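Local coordinates for protein sarcoplasmic calcium-binding proteins II, V, VI, and VII (Branchiostoma lanceolatum, PDB 2SAS) that binds calcium ions through EF-hand motifs and is, like parvalbumins, seemingly more abundant in fast-contracting muscle, where its role remains unsettled, at residues R63-R68 and L83-K88; E125-Y130 and P142-V147. One frame throughout, in Å; residues are numbered along the deposited sequence.

Both contacts are small, largely apolar helix-helix meetings with mostly buried touching residues, yet they share no element of the fold and lie on opposite sides of the chain's centre, their own centres about 31 Å apart. Interaction 1 stays within one EF-hand: residues 63-68 and 83-88 belong to the two helices flanking its calcium loop, and charged side chains border a methionine-leucine contact. Interaction 2 joins two EF-hands, setting the helix that leaves the third calcium loop (125-130) against a helix of the fourth (142-147). There an aromatic residue does the packing, and its sequence neighbour Glu126 binds calcium directly, whereas interaction 1 supplies no ligand.

Interaction 1: R63-R68 and L83-K88; sequences RDLKGR and LAMWEK
Met85 reaches across to Leu65 with its thioether end, and the two side chains cross at about a right angle. The methyl CE of Met85 lies tight against CD1 of Leu65, at 3.3 Å, while Met85 SD sits 3.7 Å from the same CD1. One leucine methyl therefore meets both outer atoms of the thioether. The methionine chain runs straight out from its helix, CG anti to the backbone N (chi1 172°), and bends only at the last torsion, which swings CE over to the leucine. On another flank of the sulfur is the root of Arg68, whose CB is 4.1 Å from Met85 SD.

Beyond CB, Arg68 turns back to its own helix. Its NE makes a short salt bridge of 2.5 Å to Asp64 OD1, one helical turn earlier. The oxygen lies in the plane of the guanidinium, but the NE approaches from above the carboxylate plane, 39° out of it. A weak bond from Arg68 NH2 to Asp64 OD2 makes a second link.

These helices, 48-69 and 79-91, enter and leave the calcium loop that includes Asp70 and Glu81, so the contact bridges the two arms of a helix-loop-helix EF-hand. Leu18 of helix 4-18 also touches Leu65. Lys88 NZ stands 4.9 Å from Arg68 NH1, a like-charged neighbour whose effect Asp64 probably offsets. Dispersion forces thus join the arms across the contact, with the arginine's charge drawn aside to its own helix, away from the thioether.

Interaction 2: E125-Y130 and P142-V147; sequences EEFQNY and PAVYNV. With CA (calcium ion), chain D.
Phe127 meets both Val144 and Tyr145, with a different part of its side chain for each. The outer ring carbons CE2 and CZ of Phe127 each lie 3.6 Å from Val144 CG1, the two side chains crossing at about a right angle. Nearer the backbone, Phe127 CB lies 4.0 Å from Tyr145 CD1, and here the side chains slide past each other in opposite directions. CB already points toward 142-147, and chi1 of -179° carries the ring outward, opposite the backbone N, to where it meets Val144. Val141 and Ile148 of the same helix also touch the Phe127 side chain. Cutting Phe127 back to an alanine is likely to leave Val144 CG1 without the ring it packs on and to open a gap between the helices.

Helix 124-130 is the exiting helix of the third EF-hand, and its partner belongs to the fourth. Glu126, twelfth residue of the calcium loop, grips the calcium ion with both carboxylate oxygens, OE1 at 2.2 Å and OE2 at 2.5 Å. Asp115, Ser117, Asp119 and the carbonyl of Ile121 complete the protein ligands, while Asp123 N also hydrogen-bonds Glu126 OE1. Tyr145 reaches the same loop, its OH hydrogen-bonded to Val122 O. Farther out, Asn146 ND2 makes a nearly straight bond (2.8 Å, 175°) to Pro142 O, which Asn146 N reaches from the opposite face of the carbonyl plane.

Interaction 1: R63-R68 and L83-K88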
# COMPACT_ATOMS: atom_id res chain seq x y z
N ARG A 63 -9.33 -11.81 22.01
CA ARG A 63 -10.32 -11.74 23.07
C ARG A 63 -10.58 -10.30 23.46
O ARG A 63 -11.73 -9.87 23.55
CB ARG A 63 -9.89 -12.55 24.28
CG ARG A 63 -10.80 -12.60 25.48
CD ARG A 63 -11.02 -14.01 25.94
NE ARG A 63 -10.88 -14.98 24.85
CZ ARG A 63 -9.87 -15.85 24.82
NH1 ARG A 63 -8.94 -15.82 25.78
NH2 ARG A 63 -9.77 -16.76 23.85
N ASP A 64 -9.53 -9.53 23.67
CA ASP A 64 -9.71 -8.12 24.07
C ASP A 64 -10.24 -7.32 22.89
O ASP A 64 -11.01 -6.36 23.17
CB ASP A 64 -8.41 -7.52 24.58
CG ASP A 64 -8.55 -6.12 25.15
OD1 ASP A 64 -8.40 -5.17 24.35
OD2 ASP A 64 -8.77 -5.96 26.35
N LEU A 65 -9.84 -7.63 21.67
CA LEU A 65 -10.36 -6.84 20.54
C LEU A 65 -11.85 -7.19 20.35
O LEU A 65 -12.67 -6.24 20.31
CB LEU A 65 -9.49 -6.99 19.33
CG LEU A 65 -9.97 -6.40 17.99
CD1 LEU A 65 -9.99 -4.91 18.06
CD2 LEU A 65 -9.04 -6.94 16.91
N LYS A 66 -12.13 -8.47 20.19
CA LYS A 66 -13.49 -8.99 20.02
C LYS A 66 -14.44 -8.41 21.07
O LYS A 66 -15.55 -7.94 20.74
CB LYS A 66 -13.54 -10.51 20.15
CG LYS A 66 -14.58 -11.28 19.40
CD LYS A 66 -14.53 -12.78 19.61
CE LYS A 66 -15.09 -13.28 20.91
NZ LYS A 66 -14.15 -13.05 22.04
N GLY A 67 -14.07 -8.45 22.31
CA GLY A 67 -14.89 -7.93 23.42
C GLY A 67 -15.08 -6.45 23.49
O GLY A 67 -15.81 -5.91 24.35
N ARG A 68 -14.46 -5.68 22.62
CA ARG A 68 -14.55 -4.23 22.59
C ARG A 68 -15.17 -3.68 21.30
O ARG A 68 -15.74 -2.56 21.32
CB ARG A 68 -13.18 -3.56 22.60
CG ARG A 68 -12.41 -3.42 23.87
CD ARG A 68 -11.08 -2.78 23.55
NE ARG A 68 -10.05 -3.25 24.47
CZ ARG A 68 -10.00 -2.75 25.71
NH1 ARG A 68 -10.85 -1.77 26.03
NH2 ARG A 68 -9.11 -3.16 26.62
N LEU A 83 -13.76 0.76 13.04
CA LEU A 83 -13.71 2.27 12.91
C LEU A 83 -14.31 2.84 14.19
O LEU A 83 -13.71 3.63 14.93
CB LEU A 83 -14.43 2.65 11.64
CG LEU A 83 -13.90 3.73 10.74
CD1 LEU A 83 -15.02 4.30 9.86
CD2 LEU A 83 -13.24 4.90 11.48
N ALA A 84 -15.52 2.39 14.50
CA ALA A 84 -16.26 2.75 15.72
C ALA A 84 -15.41 2.64 16.93
O ALA A 84 -15.44 3.55 17.78
CB ALA A 84 -17.51 1.87 15.86
N MET A 85 -14.67 1.55 17.11
CA MET A 85 -13.78 1.35 18.26
C MET A 85 -12.75 2.49 18.29
O MET A 85 -12.50 3.09 19.35
CB MET A 85 -13.06 0.02 18.24
CG MET A 85 -12.01 -0.06 19.33
SD MET A 85 -11.35 -1.78 19.36
CE MET A 85 -10.59 -1.72 17.72
N TRP A 86 -12.19 2.80 17.15
CA TRP A 86 -11.18 3.89 17.10
C TRP A 86 -11.75 5.27 17.35
O TRP A 86 -11.08 6.07 18.06
CB TRP A 86 -10.35 3.75 15.83
CG TRP A 86 -9.25 2.79 16.19
CD1 TRP A 86 -9.08 1.54 15.74
CD2 TRP A 86 -8.19 3.05 17.12
NE1 TRP A 86 -7.97 0.98 16.30
CE2 TRP A 86 -7.40 1.85 17.16
CE3 TRP A 86 -7.82 4.12 17.93
CZ2 TRP A 86 -6.27 1.73 17.96
CZ3 TRP A 86 -6.70 3.98 18.74
CH2 TRP A 86 -5.94 2.82 18.74
N GLU A 87 -12.93 5.53 16.85
CA GLU A 87 -13.58 6.84 17.09
C GLU A 87 -13.81 7.04 18.57
O GLU A 87 -13.65 8.16 19.07
CB GLU A 87 -14.88 7.07 16.37
CG GLU A 87 -14.93 6.89 14.85
CD GLU A 87 -15.70 8.04 14.22
OE1 GLU A 87 -16.41 8.68 14.99
OE2 GLU A 87 -15.51 8.23 13.00
N LYS A 88 -14.13 5.96 19.24
CA LYS A 88 -14.38 5.99 20.72
C LYS A 88 -13.06 6.30 21.41
O LYS A 88 -12.96 7.32 22.09
CB LYS A 88 -15.11 4.76 21.13
CG LYS A 88 -15.25 4.20 22.49
CD LYS A 88 -15.27 2.66 22.54
CE LYS A 88 -14.06 1.88 22.12
NZ LYS A 88 -13.06 1.60 23.21

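Interaction 2: E125-Y130 and P142-V147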
# COMPACT_ATOMS: atom_id res chain seq x y z
N GLU A 125 18.58 -1.40 7.62
CA GLU A 125 18.36 -2.54 6.74
C GLU A 125 17.07 -3.25 7.14
O GLU A 125 16.30 -3.66 6.26
CB GLU A 125 19.52 -3.46 6.64
CG GLU A 125 19.42 -4.99 6.65
CD GLU A 125 19.92 -5.59 7.94
OE1 GLU A 125 21.06 -5.16 8.25
OE2 GLU A 125 19.28 -6.38 8.63
N GLU A 126 16.86 -3.34 8.45
CA GLU A 126 15.61 -3.97 8.97
C GLU A 126 14.43 -3.15 8.53
O GLU A 126 13.43 -3.67 7.98
CB GLU A 126 15.66 -4.08 10.50
CG GLU A 126 16.86 -4.94 10.95
CD GLU A 126 17.03 -5.24 12.36
OE1 GLU A 126 16.79 -4.31 13.17
OE2 GLU A 126 17.36 -6.33 12.82
N PHE A 127 14.57 -1.82 8.66
CA PHE A 127 13.50 -0.90 8.27
C PHE A 127 13.22 -1.10 6.79
O PHE A 127 12.05 -1.21 6.37
CB PHE A 127 13.78 0.55 8.72
CG PHE A 127 12.65 1.45 8.31
CD1 PHE A 127 11.45 1.39 9.04
CD2 PHE A 127 12.76 2.28 7.19
CE1 PHE A 127 10.34 2.13 8.68
CE2 PHE A 127 11.68 3.07 6.82
CZ PHE A 127 10.46 2.97 7.56
N GLN A 128 14.26 -1.05 5.98
CA GLN A 128 14.18 -1.24 4.50
C GLN A 128 13.41 -2.53 4.12
O GLN A 128 12.72 -2.62 3.11
CB GLN A 128 15.59 -1.31 3.97
CG GLN A 128 16.02 -1.24 2.53
CD GLN A 128 17.46 -0.70 2.58
OE1 GLN A 128 17.71 0.49 2.42
NE2 GLN A 128 18.37 -1.62 2.94
N ASN A 129 13.61 -3.58 4.88
CA ASN A 129 12.98 -4.87 4.74
C ASN A 129 11.50 -4.73 5.18
O ASN A 129 10.61 -5.43 4.70
CB ASN A 129 13.70 -5.93 5.57
CG ASN A 129 14.91 -6.51 4.86
OD1 ASN A 129 14.76 -7.16 3.82
ND2 ASN A 129 16.09 -6.30 5.43
N TYR A 130 11.29 -3.86 6.14
CA TYR A 130 9.90 -3.63 6.65
C TYR A 130 9.08 -3.12 5.46
O TYR A 130 7.97 -3.60 5.17
CB TYR A 130 9.92 -2.69 7.85
CG TYR A 130 8.60 -2.09 8.22
CD1 TYR A 130 7.57 -2.91 8.72
CD2 TYR A 130 8.33 -0.73 8.03
CE1 TYR A 130 6.32 -2.39 9.06
CE2 TYR A 130 7.08 -0.21 8.36
CZ TYR A 130 6.08 -1.03 8.87
OH TYR A 130 4.84 -0.52 9.22
N PRO A 142 16.53 5.92 3.67
CA PRO A 142 17.39 6.68 4.59
C PRO A 142 16.73 7.96 5.06
O PRO A 142 16.88 8.32 6.26
CB PRO A 142 18.66 7.00 3.77
CG PRO A 142 18.71 5.87 2.77
CD PRO A 142 17.26 5.56 2.41
N ALA A 143 16.01 8.70 4.23
CA ALA A 143 15.32 9.92 4.69
C ALA A 143 14.14 9.59 5.60
O ALA A 143 13.80 10.39 6.46
CB ALA A 143 14.82 10.77 3.55
N VAL A 144 13.45 8.47 5.37
CA VAL A 144 12.31 8.11 6.23
C VAL A 144 12.92 7.67 7.55
O VAL A 144 12.42 7.96 8.64
CB VAL A 144 11.41 7.03 5.59
CG1 VAL A 144 10.47 6.43 6.61
CG2 VAL A 144 10.69 7.54 4.36
N TYR A 145 14.04 6.96 7.46
CA TYR A 145 14.70 6.51 8.73
C TYR A 145 15.20 7.68 9.54
O TYR A 145 15.28 7.61 10.77
CB TYR A 145 15.85 5.59 8.35
CG TYR A 145 16.44 4.88 9.53
CD1 TYR A 145 15.70 3.77 9.97
CD2 TYR A 145 17.61 5.23 10.19
CE1 TYR A 145 16.13 3.03 11.05
CE2 TYR A 145 18.06 4.45 11.28
CZ TYR A 145 17.32 3.38 11.69
OH TYR A 145 17.64 2.59 12.74
N ASN A 146 15.58 8.78 8.90
CA ASN A 146 16.08 9.96 9.64
C ASN A 146 14.96 10.70 10.34
O ASN A 146 15.20 11.36 11.36
CB ASN A 146 17.03 10.79 8.74
CG ASN A 146 18.45 10.20 8.88
OD1 ASN A 146 19.25 10.60 9.74
ND2 ASN A 146 18.78 9.22 8.07
N VAL A 147 13.72 10.62 9.85
CA VAL A 147 12.61 11.25 10.58
C VAL A 147 12.42 10.42 11.86
O VAL A 147 12.27 10.89 12.99
CB VAL A 147 11.34 11.33 9.73
CG1 VAL A 147 10.12 11.69 10.59
CG2 VAL A 147 11.47 12.25 8.54
CA CA D . 17.56 -5.27 15.02